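Local structure of KLLA0E08119p (Kluyveromyces lactis, 3VA7) at residues Asp728-Thr739 / Pro751-Val762. The protein probably carboxylates urea with ATP and biotin, this piece holding the biotin carboxylase, carboxyltransferase and biotin-carrier parts of an enzyme probably also hydrolysing allophanate. Sequence-based numbering, arbitrary orientation.
Sequences DYVYSLGAINFT and PSLGGFVCQAVV. With BTI (5-(hexahydro-2-oxo-1H-thieno[3,4-D]imidazol-6-yl)pentanal), chain B.
Tyr729 and Gly754 form a hydrogen-bonded antiparallel pair in one small sheet, while strand 735-739 runs antiparallel to strand 758-762 in another, its register slipped by a beta bulge between Ala735 and Asn737. This part of the carboxyltransferase domain illustrates how two strand pairs joined by sharp turns can build a cofactor pocket. Packing is tight between the pairs. Tyr731 inserts its ring there, Gly754 N over one face and Cys758 SG over the other, the sulfur 4.0 Å from the ring centroid; a side chain on Gly754 would clash with this ring. Tyr729, its CG wedged between backbone N and carbonyl carbon (chi1 66°), sends OH to a lone pair of Phe756 O. Biotin enters alongside: N2 of its ureido ring donates to Asn737 OD1 (3.0 Å), Thr739 CG2 touches its C4, and Pro751 CG lies 3.6 Å from S1. The Phe756 ring has Thr739 CA centred over one face, a CH-pi contact of 3.6 Å, and meets the ureido group through CD1 and CE1. Replacing this ring with an alanine is likely to open a gap beside the biotin and leave Thr739 CA without its aromatic platform. The far end is looser: Leu733 is partly exposed at the type II turn from Ser732 to Ala735, where a water donates to Leu733 O (2.7 Å) and Val762 O (2.9 Å).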
loop_
_atom_site.group_PDB
_atom_site.type_symbol
_atom_site.label_atom_id
_atom_site.label_comp_id
_atom_site.label_asym_id
_atom_site.label_seq_id
_atom_site.Cartn_x
_atom_site.Cartn_y
_atom_site.Cartn_z
ATOM N N ASP A 728 28.079 2.245 -3.802
ATOM C CA ASP A 728 26.792 2.583 -3.187
ATOM C C ASP A 728 26.919 2.696 -1.667
ATOM O O ASP A 728 27.582 1.844 -1.026
ATOM C CB ASP A 728 25.699 1.588 -3.648
ATOM C CG ASP A 728 25.582 1.509 -5.188
ATOM O OD1 ASP A 728 24.439 1.498 -5.693
ATOM O OD2 ASP A 728 26.641 1.499 -5.896
ATOM N N TYR A 729 26.333 3.787 -1.135
ATOM C CA TYR A 729 26.460 4.241 0.261
ATOM C C TYR A 729 25.150 4.929 0.497
ATOM O O TYR A 729 24.451 5.234 -0.471
ATOM C CB TYR A 729 27.655 5.232 0.463
ATOM C CG TYR A 729 27.442 6.529 -0.274
ATOM C CD1 TYR A 729 27.829 6.663 -1.582
ATOM C CD2 TYR A 729 26.788 7.592 0.331
ATOM C CE1 TYR A 729 27.611 7.844 -2.287
ATOM C CE2 TYR A 729 26.575 8.778 -0.333
ATOM C CZ TYR A 729 26.965 8.906 -1.666
ATOM O OH TYR A 729 26.708 10.087 -2.370
ATOM N N VAL A 730 24.807 5.185 1.751
ATOM C CA VAL A 730 23.453 5.648 2.096
ATOM C C VAL A 730 23.451 7.145 2.160
ATOM O O VAL A 730 24.414 7.775 2.627
ATOM C CB VAL A 730 22.920 5.056 3.368
ATOM C CG1 VAL A 730 21.461 5.470 3.581
ATOM C CG2 VAL A 730 23.042 3.502 3.310
ATOM N N TYR A 731 22.415 7.732 1.616
ATOM C CA TYR A 731 22.428 9.151 1.400
ATOM C C TYR A 731 21.764 9.805 2.583
ATOM O O TYR A 731 21.000 9.172 3.324
ATOM C CB TYR A 731 21.548 9.513 0.211
ATOM C CG TYR A 731 21.992 9.071 -1.129
ATOM C CD1 TYR A 731 23.321 8.807 -1.408
ATOM C CD2 TYR A 731 21.066 8.978 -2.167
ATOM C CE1 TYR A 731 23.729 8.411 -2.734
ATOM C CE2 TYR A 731 21.432 8.605 -3.450
ATOM C CZ TYR A 731 22.748 8.333 -3.751
ATOM O OH TYR A 731 23.073 7.988 -5.064
ATOM N N SER A 732 21.943 11.106 2.668
ATOM C CA SER A 732 21.255 11.889 3.694
ATOM C C SER A 732 20.002 12.553 3.161
ATOM O O SER A 732 20.011 13.100 2.061
ATOM C CB SER A 732 22.205 12.985 4.189
ATOM O OG SER A 732 23.294 12.403 4.887
ATOM N N LEU A 733 18.931 12.528 3.941
ATOM C CA LEU A 733 17.822 13.430 3.676
ATOM C C LEU A 733 18.370 14.840 3.385
ATOM O O LEU A 733 19.180 15.426 4.173
ATOM C CB LEU A 733 16.917 13.464 4.864
ATOM C CG LEU A 733 15.597 12.726 4.798
ATOM C CD1 LEU A 733 15.263 12.088 3.414
ATOM C CD2 LEU A 733 15.504 11.707 5.966
ATOM N N GLY A 734 17.999 15.352 2.213
ATOM C CA GLY A 734 18.352 16.684 1.841
ATOM C C GLY A 734 19.583 16.691 0.964
ATOM O O GLY A 734 19.990 17.760 0.481
ATOM N N ALA A 735 20.205 15.530 0.749
ATOM C CA ALA A 735 21.478 15.500 0.013
ATOM C C ALA A 735 21.282 15.988 -1.421
ATOM O O ALA A 735 20.175 15.855 -2.038
ATOM C CB ALA A 735 22.058 14.096 -0.000
ATOM N N ILE A 736 22.344 16.544 -1.983
ATOM C CA ILE A 736 22.231 17.028 -3.355
ATOM C C ILE A 736 23.024 16.026 -4.169
ATOM O O ILE A 736 24.237 16.030 -4.175
ATOM C CB ILE A 736 22.659 18.510 -3.461
ATOM C CG1 ILE A 736 21.707 19.362 -2.617
ATOM C CG2 ILE A 736 22.545 19.041 -4.828
ATOM C CD1 ILE A 736 22.299 20.729 -2.291
ATOM N N ASN A 737 22.294 15.127 -4.811
ATOM C CA ASN A 737 22.834 13.910 -5.427
ATOM C C ASN A 737 23.051 14.165 -6.894
ATOM O O ASN A 737 22.120 14.606 -7.597
ATOM C CB ASN A 737 21.770 12.812 -5.251
ATOM C CG ASN A 737 22.226 11.422 -5.691
ATOM O OD1 ASN A 737 21.449 10.719 -6.292
ATOM N ND2 ASN A 737 23.434 11.009 -5.337
ATOM N N PHE A 738 24.269 13.894 -7.349
ATOM C CA PHE A 738 24.646 14.070 -8.733
ATOM C C PHE A 738 24.425 12.764 -9.549
ATOM O O PHE A 738 25.335 11.912 -9.670
ATOM C CB PHE A 738 26.097 14.591 -8.832
ATOM C CG PHE A 738 26.201 16.101 -8.820
ATOM C CD1 PHE A 738 26.293 16.805 -7.625
ATOM C CD2 PHE A 738 26.182 16.828 -10.006
ATOM C CE1 PHE A 738 26.328 18.209 -7.623
ATOM C CE2 PHE A 738 26.222 18.215 -10.005
ATOM C CZ PHE A 738 26.300 18.900 -8.814
ATOM N N THR A 739 23.227 12.609 -10.128
ATOM C CA THR A 739 22.920 11.385 -10.888
ATOM C C THR A 739 23.518 11.610 -12.237
ATOM O O THR A 739 22.868 12.170 -13.109
ATOM C CB THR A 739 21.411 11.158 -11.030
ATOM O OG1 THR A 739 20.852 12.212 -11.845
ATOM C CG2 THR A 739 20.741 11.161 -9.666
ATOM N N PRO A 751 15.239 8.367 -2.226
ATOM C CA PRO A 751 16.073 7.181 -2.118
ATOM C C PRO A 751 17.144 7.301 -0.980
ATOM O O PRO A 751 17.576 8.381 -0.600
ATOM C CB PRO A 751 16.779 7.135 -3.479
ATOM C CG PRO A 751 16.998 8.606 -3.798
ATOM C CD PRO A 751 15.713 9.279 -3.282
ATOM N N SER A 752 17.661 6.164 -0.601
ATOM C CA SER A 752 18.413 5.972 0.604
ATOM C C SER A 752 19.775 5.404 0.182
ATOM O O SER A 752 20.730 6.191 0.053
ATOM C CB SER A 752 17.560 5.085 1.510
ATOM O OG SER A 752 18.087 3.810 1.654
ATOM N N LEU A 753 19.891 4.108 -0.123
ATOM C CA LEU A 753 21.191 3.552 -0.584
ATOM C C LEU A 753 21.339 3.802 -2.081
ATOM O O LEU A 753 20.549 3.249 -2.854
ATOM C CB LEU A 753 21.160 2.039 -0.420
ATOM C CG LEU A 753 22.411 1.260 0.005
ATOM C CD1 LEU A 753 22.272 -0.248 -0.317
ATOM C CD2 LEU A 753 23.781 1.803 -0.327
ATOM N N GLY A 754 22.342 4.560 -2.515
ATOM C CA GLY A 754 22.366 5.023 -3.899
ATOM C C GLY A 754 23.777 5.018 -4.422
ATOM O O GLY A 754 24.696 4.875 -3.624
ATOM N N GLY A 755 23.956 5.188 -5.739
ATOM C CA GLY A 755 25.204 4.842 -6.414
ATOM C C GLY A 755 25.996 6.046 -6.938
ATOM O O GLY A 755 26.936 5.848 -7.736
ATOM N N PHE A 756 25.640 7.276 -6.501
ATOM C CA PHE A 756 26.325 8.516 -6.950
ATOM C C PHE A 756 26.791 9.424 -5.818
ATOM O O PHE A 756 26.239 9.396 -4.735
ATOM C CB PHE A 756 25.398 9.417 -7.784
ATOM C CG PHE A 756 24.662 8.720 -8.893
ATOM C CD1 PHE A 756 23.357 8.229 -8.688
ATOM C CD2 PHE A 756 25.243 8.583 -10.162
ATOM C CE1 PHE A 756 22.661 7.592 -9.728
ATOM C CE2 PHE A 756 24.542 7.945 -11.203
ATOM C CZ PHE A 756 23.237 7.466 -10.989
ATOM N N VAL A 757 27.759 10.304 -6.092
ATOM C CA VAL A 757 28.260 11.223 -5.069
ATOM C C VAL A 757 27.219 12.306 -4.771
ATOM O O VAL A 757 26.421 12.651 -5.629
ATOM C CB VAL A 757 29.577 11.853 -5.497
ATOM C CG1 VAL A 757 30.662 10.811 -5.602
ATOM C CG2 VAL A 757 29.439 12.548 -6.824
ATOM N N CYS A 758 27.209 12.798 -3.533
ATOM C CA CYS A 758 26.349 13.907 -3.071
ATOM C C CYS A 758 27.269 15.067 -2.693
ATOM O O CYS A 758 28.287 14.868 -1.980
ATOM C CB CYS A 758 25.561 13.502 -1.840
ATOM S SG CYS A 758 24.221 12.289 -2.117
ATOM N N GLN A 759 26.925 16.278 -3.097
ATOM C CA GLN A 759 27.832 17.396 -2.957
ATOM C C GLN A 759 27.682 18.025 -1.582
ATOM O O GLN A 759 28.674 18.269 -0.893
ATOM C CB GLN A 759 27.604 18.391 -4.115
ATOM C CG GLN A 759 27.982 19.824 -3.869
ATOM C CD GLN A 759 29.480 20.085 -3.855
ATOM O OE1 GLN A 759 30.243 19.514 -4.630
ATOM N NE2 GLN A 759 29.903 20.958 -2.973
ATOM N N ALA A 760 26.444 18.271 -1.178
ATOM C CA ALA A 760 26.104 19.045 0.017
ATOM C C ALA A 760 24.748 18.498 0.461
ATOM O O ALA A 760 24.159 17.706 -0.296
ATOM C CB ALA A 760 25.993 20.515 -0.317
ATOM N N VAL A 761 24.262 18.904 1.649
ATOM C CA VAL A 761 22.964 18.480 2.151
ATOM C C VAL A 761 22.199 19.651 2.794
ATOM O O VAL A 761 22.669 20.287 3.759
ATOM C CB VAL A 761 23.093 17.373 3.234
ATOM C CG1 VAL A 761 21.704 16.946 3.695
ATOM C CG2 VAL A 761 23.982 16.153 2.739
ATOM N N VAL A 762 21.006 19.914 2.262
ATOM C CA VAL A 762 20.129 20.914 2.753
ATOM C C VAL A 762 19.949 20.669 4.252
ATOM O O VAL A 762 19.816 19.473 4.700
ATOM C CB VAL A 762 18.784 20.838 2.003
ATOM C CG1 VAL A 762 17.775 21.788 2.634
ATOM C CG2 VAL A 762 18.985 21.125 0.503
HETATM C C11 BTI B . 13.551 12.163 -9.076
HETATM O O11 BTI B . 13.817 11.664 -10.213
HETATM C C10 BTI B . 14.357 11.888 -7.771
HETATM C C9 BTI B . 15.457 10.860 -8.027
HETATM C C8 BTI B . 16.514 10.727 -6.939
HETATM C C7 BTI B . 17.846 10.094 -7.392
HETATM C C2 BTI B . 17.713 8.797 -8.163
HETATM S S1 BTI B . 16.897 7.527 -7.242
HETATM C C6 BTI B . 17.624 6.216 -8.160
HETATM C C5 BTI B . 18.935 6.711 -8.731
HETATM N N3 BTI B . 19.894 6.177 -7.800
HETATM C C3 BTI B . 20.432 7.127 -7.081
HETATM O O3 BTI B . 21.379 6.914 -6.190
HETATM N N2 BTI B . 19.953 8.314 -7.386
HETATM C C4 BTI B . 19.070 8.228 -8.543
HETATM O O HOH W 1 19.153 17.101 6.299
#